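PDB 3FDH: SusD homolog from Bacteroides thetaiotaomicron VPI-5482, which probably binds glycans at the outer membrane and helps hand them on for uptake. Local coordinates for residues Arg65-Trp79 with Asn456-Asp470. Sequence-based numbering, arbitrary orientation.
Sequences RENEPSSSSTFNNSW and NSSKFPLRYPYGNSD
W79 lies against G467, the N-cap residue of helix 468-473: the CA of G467 sits over the indole's five-membered ring as a CH-pi contact, 4.0 Å from its centroid. Glycine suits this place because a side chain would run into W79 and N76. A chi1 of 168° swings the indole away from its own backbone N, and its edge meets D470, NE1 donating to OD2 on the anti side of the carboxylate; the modelled length is doubtfully short. Replacing W79 by alanine removes the indole and would probably open a gap beside G467 CA and leave D470 OD2 without its N-H donor. Asparagine suits position 76 because one amide both accepts and donates: OD1 of N76 takes S469 N at 2.9 Å, and ND2 gives to S469 OG at 3.0 Å. F75 stacks offset on Y464, planes 19° apart, while P465 CD meets the edge of the F75 ring; the Y464 hydroxyl is held by I41 O. At the far end arginine offers several N-H groups: R65 NE reaches K459 O (2.9 Å), NH2 a lone pair of N456 OD1, and NH1 A62 O. Directional bonds thus fix both ends, whereas the buried, partnerless G467 N has the W79 ring face against it.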
ATOM      1  N   ARG A  65      15.723  12.637   6.582  1.00 29.54           N
ATOM      2  CA  ARG A  65      14.761  13.747   6.699  1.00 28.00           C
ATOM      3  C   ARG A  65      15.355  15.088   6.426  1.00 29.81           C
ATOM      4  O   ARG A  65      15.117  16.040   7.183  1.00 31.12           O
ATOM      5  CB  ARG A  65      14.132  13.772   8.084  1.00 28.03           C
ATOM      6  CG  ARG A  65      13.486  12.499   8.512  1.00 30.36           C
ATOM      7  CD  ARG A  65      12.310  12.070   7.663  1.00 29.43           C
ATOM      8  NE  ARG A  65      11.666  11.010   8.403  1.00 30.08           N
ATOM      9  CZ  ARG A  65      11.773   9.714   8.158  1.00 32.77           C
ATOM     10  NH1 ARG A  65      12.385   9.252   7.072  1.00 36.48           N
ATOM     11  NH2 ARG A  65      11.187   8.877   8.979  1.00 31.47           N
ATOM     12  N   GLU A  66      16.145  15.186   5.363  1.00 30.12           N
ATOM     13  CA  GLU A  66      16.712  16.475   4.970  1.00 31.24           C
ATOM     14  C   GLU A  66      16.028  17.028   3.717  1.00 29.13           C
ATOM     15  O   GLU A  66      16.340  16.644   2.594  1.00 29.11           O
ATOM     16  CB  GLU A  66      18.243  16.367   4.852  1.00 32.93           C
ATOM     17  CG  GLU A  66      18.853  15.818   6.184  1.00 38.05           C
ATOM     18  CD  GLU A  66      20.370  15.497   6.179  1.00 47.04           C
ATOM     19  OE1 GLU A  66      21.054  15.669   5.144  1.00 45.98           O
ATOM     20  OE2 GLU A  66      20.868  15.055   7.257  1.00 46.58           O
ATOM     21  N   ASN A  67      15.085  17.943   3.939  1.00 31.03           N
ATOM     22  CA  ASN A  67      14.342  18.632   2.864  1.00 30.84           C
ATOM     23  C   ASN A  67      13.358  17.800   2.072  1.00 31.09           C
ATOM     24  O   ASN A  67      12.220  18.200   1.815  1.00 31.16           O
ATOM     25  CB  ASN A  67      15.344  19.165   1.864  1.00 32.46           C
ATOM     26  CG  ASN A  67      16.238  20.233   2.465  1.00 36.92           C
ATOM     27  OD1 ASN A  67      15.795  21.009   3.294  1.00 35.92           O
ATOM     28  ND2 ASN A  67      17.507  20.253   2.067  1.00 44.41           N
ATOM     29  N   GLU A  68      13.838  16.643   1.661  1.00 29.88           N
ATOM     30  CA  GLU A  68      13.092  15.773   0.761  1.00 29.11           C
ATOM     31  C   GLU A  68      11.633  15.479   1.173  1.00 29.82           C
ATOM     32  O   GLU A  68      10.727  15.512   0.344  1.00 28.91           O
ATOM     33  CB  GLU A  68      13.845  14.446   0.563  1.00 29.98           C
ATOM     34  CG  GLU A  68      13.298  13.506  -0.507  1.00 30.04           C
ATOM     35  CD  GLU A  68      13.544  13.972  -1.919  1.00 31.05           C
ATOM     36  OE1 GLU A  68      14.289  14.947  -2.133  1.00 35.47           O
ATOM     37  OE2 GLU A  68      13.007  13.316  -2.849  1.00 35.84           O
ATOM     38  N   PRO A  69      11.399  15.191   2.453  1.00 28.17           N
ATOM     39  CA  PRO A  69      10.023  14.835   2.791  1.00 27.72           C
ATOM     40  C   PRO A  69       9.010  15.937   2.787  1.00 28.27           C
ATOM     41  O   PRO A  69       7.814  15.650   2.800  1.00 29.60           O
ATOM     42  CB  PRO A  69      10.130  14.236   4.208  1.00 27.46           C
ATOM     43  CG  PRO A  69      11.618  13.991   4.436  1.00 28.85           C
ATOM     44  CD  PRO A  69      12.347  14.919   3.538  1.00 29.31           C
ATOM     45  N   SER A  70       9.480  17.179   2.713  1.00 28.86           N
ATOM     46  CA  SER A  70       8.597  18.352   2.820  1.00 30.45           C
ATOM     47  C   SER A  70       8.589  19.251   1.588  1.00 29.69           C
ATOM     48  O   SER A  70       7.953  20.337   1.563  1.00 29.92           O
ATOM     49  CB  SER A  70       8.973  19.183   4.057  1.00 30.20           C
ATOM     50  OG  SER A  70      10.263  19.769   3.938  1.00 29.56           O
ATOM     51  N   SER A  71       9.345  18.837   0.587  1.00 29.16           N
ATOM     52  CA  SER A  71       9.421  19.585  -0.692  1.00 29.10           C
ATOM     53  C   SER A  71       8.269  19.250  -1.619  1.00 28.81           C
ATOM     54  O   SER A  71       8.007  18.088  -1.880  1.00 29.03           O
ATOM     55  CB  SER A  71      10.750  19.318  -1.438  1.00 29.96           C
ATOM     56  OG  SER A  71      10.687  19.889  -2.735  1.00 30.55           O
ATOM     57  N   SER A  72       7.640  20.287  -2.151  1.00 29.87           N
ATOM     58  CA  SER A  72       6.527  20.140  -3.110  1.00 30.81           C
ATOM     59  C   SER A  72       6.989  19.387  -4.389  1.00 32.43           C
ATOM     60  O   SER A  72       6.191  18.801  -5.120  1.00 31.69           O
ATOM     61  CB  SER A  72       5.900  21.506  -3.429  1.00 30.47           C
ATOM     62  OG  SER A  72       6.867  22.419  -3.898  1.00 25.81           O
ATOM     63  N   SER A  73       8.293  19.324  -4.625  1.00 33.14           N
ATOM     64  CA  SER A  73       8.767  18.612  -5.828  1.00 31.59           C
ATOM     65  C   SER A  73       8.732  17.137  -5.706  1.00 31.80           C
ATOM     66  O   SER A  73       8.612  16.413  -6.685  1.00 31.12           O
ATOM     67  CB  SER A  73      10.237  18.888  -6.095  1.00 32.92           C
ATOM     68  OG  SER A  73      10.420  20.235  -6.325  1.00 37.33           O
ATOM     69  N   THR A  74       8.838  16.697  -4.466  1.00 31.14           N
ATOM     70  CA  THR A  74       9.079  15.301  -4.203  1.00 31.46           C
ATOM     71  C   THR A  74       8.042  14.363  -4.755  1.00 32.26           C
ATOM     72  O   THR A  74       8.391  13.312  -5.318  1.00 32.95           O
ATOM     73  CB  THR A  74       9.261  15.088  -2.717  1.00 33.45           C
ATOM     74  OG1 THR A  74      10.336  15.923  -2.286  1.00 27.67           O
ATOM     75  CG2 THR A  74       9.552  13.682  -2.414  1.00 28.48           C
ATOM     76  N   PHE A  75       6.780  14.704  -4.547  1.00 30.28           N
ATOM     77  CA  PHE A  75       5.680  13.824  -5.006  1.00 28.59           C
ATOM     78  C   PHE A  75       4.898  14.447  -6.110  1.00 29.73           C
ATOM     79  O   PHE A  75       3.766  14.079  -6.346  1.00 30.73           O
ATOM     80  CB  PHE A  75       4.762  13.463  -3.847  1.00 28.14           C
ATOM     81  CG  PHE A  75       5.488  12.693  -2.762  1.00 27.37           C
ATOM     82  CD1 PHE A  75       5.880  11.401  -3.009  1.00 34.10           C
ATOM     83  CD2 PHE A  75       5.839  13.288  -1.547  1.00 30.13           C
ATOM     84  CE1 PHE A  75       6.572  10.688  -2.083  1.00 29.24           C
ATOM     85  CE2 PHE A  75       6.556  12.585  -0.600  1.00 27.90           C
ATOM     86  CZ  PHE A  75       6.927  11.279  -0.867  1.00 29.36           C
ATOM     87  N   ASN A  76       5.513  15.390  -6.803  1.00 29.17           N
ATOM     88  CA  ASN A  76       4.809  16.069  -7.909  1.00 30.23           C
ATOM     89  C   ASN A  76       4.343  15.111  -8.990  1.00 30.51           C
ATOM     90  O   ASN A  76       3.205  15.162  -9.463  1.00 31.60           O
ATOM     91  CB  ASN A  76       5.647  17.158  -8.554  1.00 30.97           C
ATOM     92  CG  ASN A  76       4.795  18.101  -9.386  1.00 29.09           C
ATOM     93  OD1 ASN A  76       3.761  18.572  -8.928  1.00 35.57           O
ATOM     94  ND2 ASN A  76       5.207  18.351 -10.618  1.00 30.05           N
ATOM     95  N   ASN A  77       5.230  14.208  -9.378  1.00 31.30           N
ATOM     96  CA  ASN A  77       4.887  13.217 -10.395  1.00 31.23           C
ATOM     97  C   ASN A  77       3.754  12.299  -9.953  1.00 31.74           C
ATOM     98  O   ASN A  77       2.802  12.043 -10.710  1.00 32.89           O
ATOM     99  CB  ASN A  77       6.086  12.366 -10.782  1.00 32.19           C
ATOM    100  CG  ASN A  77       7.074  13.104 -11.642  1.00 33.48           C
ATOM    101  OD1 ASN A  77       6.754  14.124 -12.256  1.00 41.99           O
ATOM    102  ND2 ASN A  77       8.304  12.583 -11.698  1.00 41.25           N
ATOM    103  N   SER A  78       3.858  11.815  -8.716  1.00 31.34           N
ATOM    104  CA  SER A  78       2.848  10.924  -8.163  1.00 30.41           C
ATOM    105  C   SER A  78       1.519  11.621  -8.104  1.00 29.81           C
ATOM    106  O   SER A  78       0.491  11.080  -8.448  1.00 30.76           O
ATOM    107  CB  SER A  78       3.208  10.474  -6.765  1.00 31.59           C
ATOM    108  OG  SER A  78       4.353   9.657  -6.834  1.00 36.49           O
ATOM    109  N   TRP A  79       1.579  12.843  -7.601  1.00 29.90           N
ATOM    110  CA  TRP A  79       0.422  13.749  -7.508  1.00 29.53           C
ATOM    111  C   TRP A  79      -0.262  13.921  -8.875  1.00 31.12           C
ATOM    112  O   TRP A  79      -1.459  13.706  -9.061  1.00 31.60           O
ATOM    113  CB  TRP A  79       0.916  15.099  -6.965  1.00 30.32           C
ATOM    114  CG  TRP A  79      -0.018  16.256  -7.039  1.00 28.78           C
ATOM    115  CD1 TRP A  79      -0.110  17.145  -8.060  1.00 32.39           C
ATOM    116  CD2 TRP A  79      -0.939  16.712  -6.024  1.00 32.53           C
ATOM    117  NE1 TRP A  79      -1.042  18.115  -7.763  1.00 29.53           N
ATOM    118  CE2 TRP A  79      -1.565  17.865  -6.521  1.00 30.55           C
ATOM    119  CE3 TRP A  79      -1.289  16.258  -4.746  1.00 29.76           C
ATOM    120  CZ2 TRP A  79      -2.539  18.563  -5.792  1.00 31.33           C
ATOM    121  CZ3 TRP A  79      -2.258  16.956  -4.027  1.00 29.49           C
ATOM    122  CH2 TRP A  79      -2.858  18.086  -4.545  1.00 28.88           C
ATOM    123  N   ASN A 456      12.788  11.174  13.752  1.00 31.70           N
ATOM    124  CA  ASN A 456      11.338  11.172  13.963  1.00 31.82           C
ATOM    125  C   ASN A 456      10.889  11.986  15.179  1.00 34.44           C
ATOM    126  O   ASN A 456       9.686  12.132  15.411  1.00 35.99           O
ATOM    127  CB  ASN A 456      10.833   9.734  14.115  1.00 30.98           C
ATOM    128  CG  ASN A 456      10.688   9.037  12.808  1.00 31.74           C
ATOM    129  OD1 ASN A 456      10.796   9.638  11.739  1.00 31.94           O
ATOM    130  ND2 ASN A 456      10.401   7.769  12.877  1.00 27.91           N
ATOM    131  N   SER A 457      11.861  12.522  15.921  1.00 34.42           N
ATOM    132  CA  SER A 457      11.584  13.304  17.122  1.00 35.56           C
ATOM    133  C   SER A 457      10.830  14.553  16.712  1.00 35.01           C
ATOM    134  O   SER A 457       9.883  14.982  17.367  1.00 36.72           O
ATOM    135  CB  SER A 457      12.870  13.675  17.869  1.00 36.13           C
ATOM    136  OG  SER A 457      13.779  14.335  17.000  1.00 42.85           O
ATOM    137  N   SER A 458      11.242  15.116  15.579  1.00 33.16           N
ATOM    138  CA  SER A 458      10.568  16.282  15.025  1.00 31.27           C
ATOM    139  C   SER A 458      10.275  16.189  13.529  1.00 29.59           C
ATOM    140  O   SER A 458       9.591  17.053  12.988  1.00 27.48           O
ATOM    141  CB  SER A 458      11.413  17.517  15.244  1.00 29.76           C
ATOM    142  OG  SER A 458      12.633  17.403  14.521  1.00 32.59           O
ATOM    143  N   LYS A 459      10.737  15.131  12.875  1.00 28.55           N
ATOM    144  CA  LYS A 459      10.562  14.998  11.435  1.00 29.87           C
ATOM    145  C   LYS A 459       9.951  13.718  10.904  1.00 28.67           C
ATOM    146  O   LYS A 459      10.361  13.204   9.866  1.00 30.46           O
ATOM    147  CB  LYS A 459      11.869  15.273  10.698  1.00 30.64           C
ATOM    148  CG  LYS A 459      12.151  16.773  10.701  1.00 35.08           C
ATOM    149  CD  LYS A 459      13.431  17.056  10.035  1.00 39.69           C
ATOM    150  CE  LYS A 459      13.494  18.473   9.687  1.00 45.14           C
ATOM    151  NZ  LYS A 459      14.792  18.667   8.996  1.00 54.45           N
ATOM    152  N   PHE A 460       8.959  13.212  11.626  1.00 27.46           N
ATOM    153  CA  PHE A 460       8.172  12.108  11.112  1.00 28.51           C
ATOM    154  C   PHE A 460       7.083  12.684  10.217  1.00 28.47           C
ATOM    155  O   PHE A 460       6.264  13.471  10.679  1.00 32.59           O
ATOM    156  CB  PHE A 460       7.493  11.298  12.205  1.00 29.37           C
ATOM    157  CG  PHE A 460       6.677  10.209  11.633  1.00 27.92           C
ATOM    158  CD1 PHE A 460       7.292   9.100  11.079  1.00 29.71           C
ATOM    159  CD2 PHE A 460       5.302  10.329  11.543  1.00 28.55           C
ATOM    160  CE1 PHE A 460       6.561   8.115  10.452  1.00 32.14           C
ATOM    161  CE2 PHE A 460       4.566   9.339  10.972  1.00 28.99           C
ATOM    162  CZ  PHE A 460       5.191   8.223  10.405  1.00 31.27           C
ATOM    163  N   PRO A 461       7.073  12.332   8.919  1.00 29.07           N
ATOM    164  CA  PRO A 461       6.057  12.934   8.080  1.00 29.05           C
ATOM    165  C   PRO A 461       4.661  12.388   8.269  1.00 29.94           C
ATOM    166  O   PRO A 461       4.393  11.205   8.065  1.00 29.03           O
ATOM    167  CB  PRO A 461       6.536  12.633   6.664  1.00 29.84           C
ATOM    168  CG  PRO A 461       7.389  11.412   6.798  1.00 31.17           C
ATOM    169  CD  PRO A 461       7.851  11.302   8.215  1.00 30.80           C
ATOM    170  N   LEU A 462       3.766  13.304   8.609  1.00 29.83           N
ATOM    171  CA  LEU A 462       2.362  12.944   8.897  1.00 29.63           C
ATOM    172  C   LEU A 462       1.545  12.876   7.629  1.00 29.86           C
ATOM    173  O   LEU A 462       0.386  12.454   7.629  1.00 29.03           O
ATOM    174  CB  LEU A 462       1.734  13.987   9.811  1.00 28.59           C
ATOM    175  CG  LEU A 462       2.448  14.201  11.134  1.00 31.07           C
ATOM    176  CD1 LEU A 462       1.801  15.318  11.930  1.00 24.17           C
ATOM    177  CD2 LEU A 462       2.366  12.994  11.932  1.00 25.35           C
ATOM    178  N   ARG A 463       2.187  13.315   6.558  1.00 29.27           N
ATOM    179  CA  ARG A 463       1.559  13.392   5.233  1.00 28.43           C
ATOM    180  C   ARG A 463       2.607  13.685   4.189  1.00 27.45           C
ATOM    181  O   ARG A 463       3.762  13.947   4.545  1.00 28.31           O
ATOM    182  CB  ARG A 463       0.535  14.544   5.222  1.00 26.47           C
ATOM    183  CG  ARG A 463       1.113  15.916   5.458  1.00 27.17           C
ATOM    184  CD  ARG A 463       0.076  16.822   6.125  1.00 26.95           C
ATOM    185  NE  ARG A 463      -1.042  17.168   5.250  1.00 27.76           N
ATOM    186  CZ  ARG A 463      -2.216  17.629   5.652  1.00 28.58           C
ATOM    187  NH1 ARG A 463      -2.491  17.766   6.943  1.00 29.90           N
ATOM    188  NH2 ARG A 463      -3.129  17.927   4.737  1.00 28.36           N
ATOM    189  N   TYR A 464       2.176  13.692   2.921  1.00 28.88           N
ATOM    190  CA  TYR A 464       3.048  14.028   1.778  1.00 27.64           C
ATOM    191  C   TYR A 464       2.774  15.475   1.379  1.00 26.42           C
ATOM    192  O   TYR A 464       1.613  15.911   1.404  1.00 29.07           O
ATOM    193  CB  TYR A 464       2.795  13.167   0.563  1.00 26.69           C
ATOM    194  CG  TYR A 464       3.315  11.743   0.757  1.00 20.79           C
ATOM    195  CD1 TYR A 464       3.591  11.295   2.018  1.00 23.81           C
ATOM    196  CD2 TYR A 464       3.491  10.900  -0.316  1.00 28.91           C
ATOM    197  CE1 TYR A 464       4.041   9.981   2.206  1.00 22.48           C
ATOM    198  CE2 TYR A 464       3.927   9.645  -0.135  1.00 27.56           C
ATOM    199  CZ  TYR A 464       4.204   9.190   1.099  1.00 27.52           C
ATOM    200  OH  TYR A 464       4.640   7.865   1.176  1.00 27.47           O
ATOM    201  N   PRO A 465       3.820  16.201   0.939  1.00 26.27           N
ATOM    202  CA  PRO A 465       3.563  17.558   0.502  1.00 25.92           C
ATOM    203  C   PRO A 465       2.855  17.652  -0.858  1.00 26.70           C
ATOM    204  O   PRO A 465       3.036  16.812  -1.754  1.00 26.50           O
ATOM    205  CB  PRO A 465       4.981  18.156   0.387  1.00 26.18           C
ATOM    206  CG  PRO A 465       5.867  16.973   0.120  1.00 26.44           C
ATOM    207  CD  PRO A 465       5.271  15.897   0.964  1.00 27.06           C
ATOM    208  N   TYR A 466       2.046  18.684  -0.991  1.00 26.22           N
ATOM    209  CA  TYR A 466       1.332  18.951  -2.252  1.00 27.22           C
ATOM    210  C   TYR A 466       2.314  19.150  -3.408  1.00 29.18           C
ATOM    211  O   TYR A 466       3.432  19.688  -3.247  1.00 30.05           O
ATOM    212  CB  TYR A 466       0.442  20.195  -2.154  1.00 30.27           C
ATOM    213  CG  TYR A 466      -0.653  20.136  -1.089  1.00 31.58           C
ATOM    214  CD1 TYR A 466      -1.750  19.300  -1.239  1.00 28.90           C
ATOM    215  CD2 TYR A 466      -0.578  20.921   0.058  1.00 31.58           C
ATOM    216  CE1 TYR A 466      -2.752  19.227  -0.250  1.00 29.24           C
ATOM    217  CE2 TYR A 466      -1.585  20.872   1.043  1.00 31.25           C
ATOM    218  CZ  TYR A 466      -2.669  20.041   0.871  1.00 29.91           C
ATOM    219  OH  TYR A 466      -3.640  19.988   1.839  1.00 30.56           O
ATOM    220  N   GLY A 467       1.855  18.760  -4.591  1.00 28.86           N
ATOM    221  CA  GLY A 467       2.659  18.850  -5.807  1.00 29.47           C
ATOM    222  C   GLY A 467       2.852  20.270  -6.217  1.00 28.08           C
ATOM    223  O   GLY A 467       1.937  21.080  -6.148  1.00 30.14           O
ATOM    224  N   ASN A 468       4.061  20.578  -6.663  1.00 30.98           N
ATOM    225  CA  ASN A 468       4.403  21.958  -7.032  1.00 29.79           C
ATOM    226  C   ASN A 468       3.654  22.399  -8.272  1.00 29.90           C
ATOM    227  O   ASN A 468       3.551  23.589  -8.569  1.00 31.22           O
ATOM    228  CB  ASN A 468       5.925  22.196  -7.190  1.00 31.21           C
ATOM    229  CG  ASN A 468       6.546  21.409  -8.330  1.00 36.33           C
ATOM    230  OD1 ASN A 468       6.733  20.219  -8.232  1.00 36.38           O
ATOM    231  ND2 ASN A 468       6.903  22.093  -9.403  1.00 42.93           N
ATOM    232  N   SER A 469       3.120  21.435  -8.995  1.00 31.10           N
ATOM    233  CA  SER A 469       2.362  21.760 -10.181  1.00 32.34           C
ATOM    234  C   SER A 469       1.165  22.556  -9.762  1.00 32.38           C
ATOM    235  O   SER A 469       0.728  23.447 -10.462  1.00 32.44           O
ATOM    236  CB  SER A 469       1.919  20.527 -10.944  1.00 32.15           C
ATOM    237  OG  SER A 469       3.007  20.046 -11.723  1.00 39.61           O
ATOM    238  N   ASP A 470       0.663  22.234  -8.573  1.00 32.91           N
ATOM    239  CA  ASP A 470      -0.544  22.884  -8.040  1.00 32.87           C
ATOM    240  C   ASP A 470      -0.239  24.028  -7.086  1.00 33.03           C
ATOM    241  O   ASP A 470      -1.037  24.956  -6.937  1.00 33.11           O
ATOM    242  CB  ASP A 470      -1.509  21.841  -7.461  1.00 32.93           C
ATOM    243  CG  ASP A 470      -2.346  21.216  -8.550  1.00 34.02           C
ATOM    244  OD1 ASP A 470      -2.884  22.001  -9.342  1.00 46.33           O
ATOM    245  OD2 ASP A 470      -2.459  19.986  -8.666  1.00 37.78           O
TER
HETATM  246  O   HOH W   1      10.778   6.168  10.431  1.00 23.05           O
HETATM  247  O   HOH W   2      14.758  19.196   6.395  1.00 41.11           O
HETATM  248  O   HOH W   3       6.548  13.310   2.997  1.00 21.71           O
HETATM  249  O   HOH W   4       5.052  16.783  -3.677  1.00 26.14           O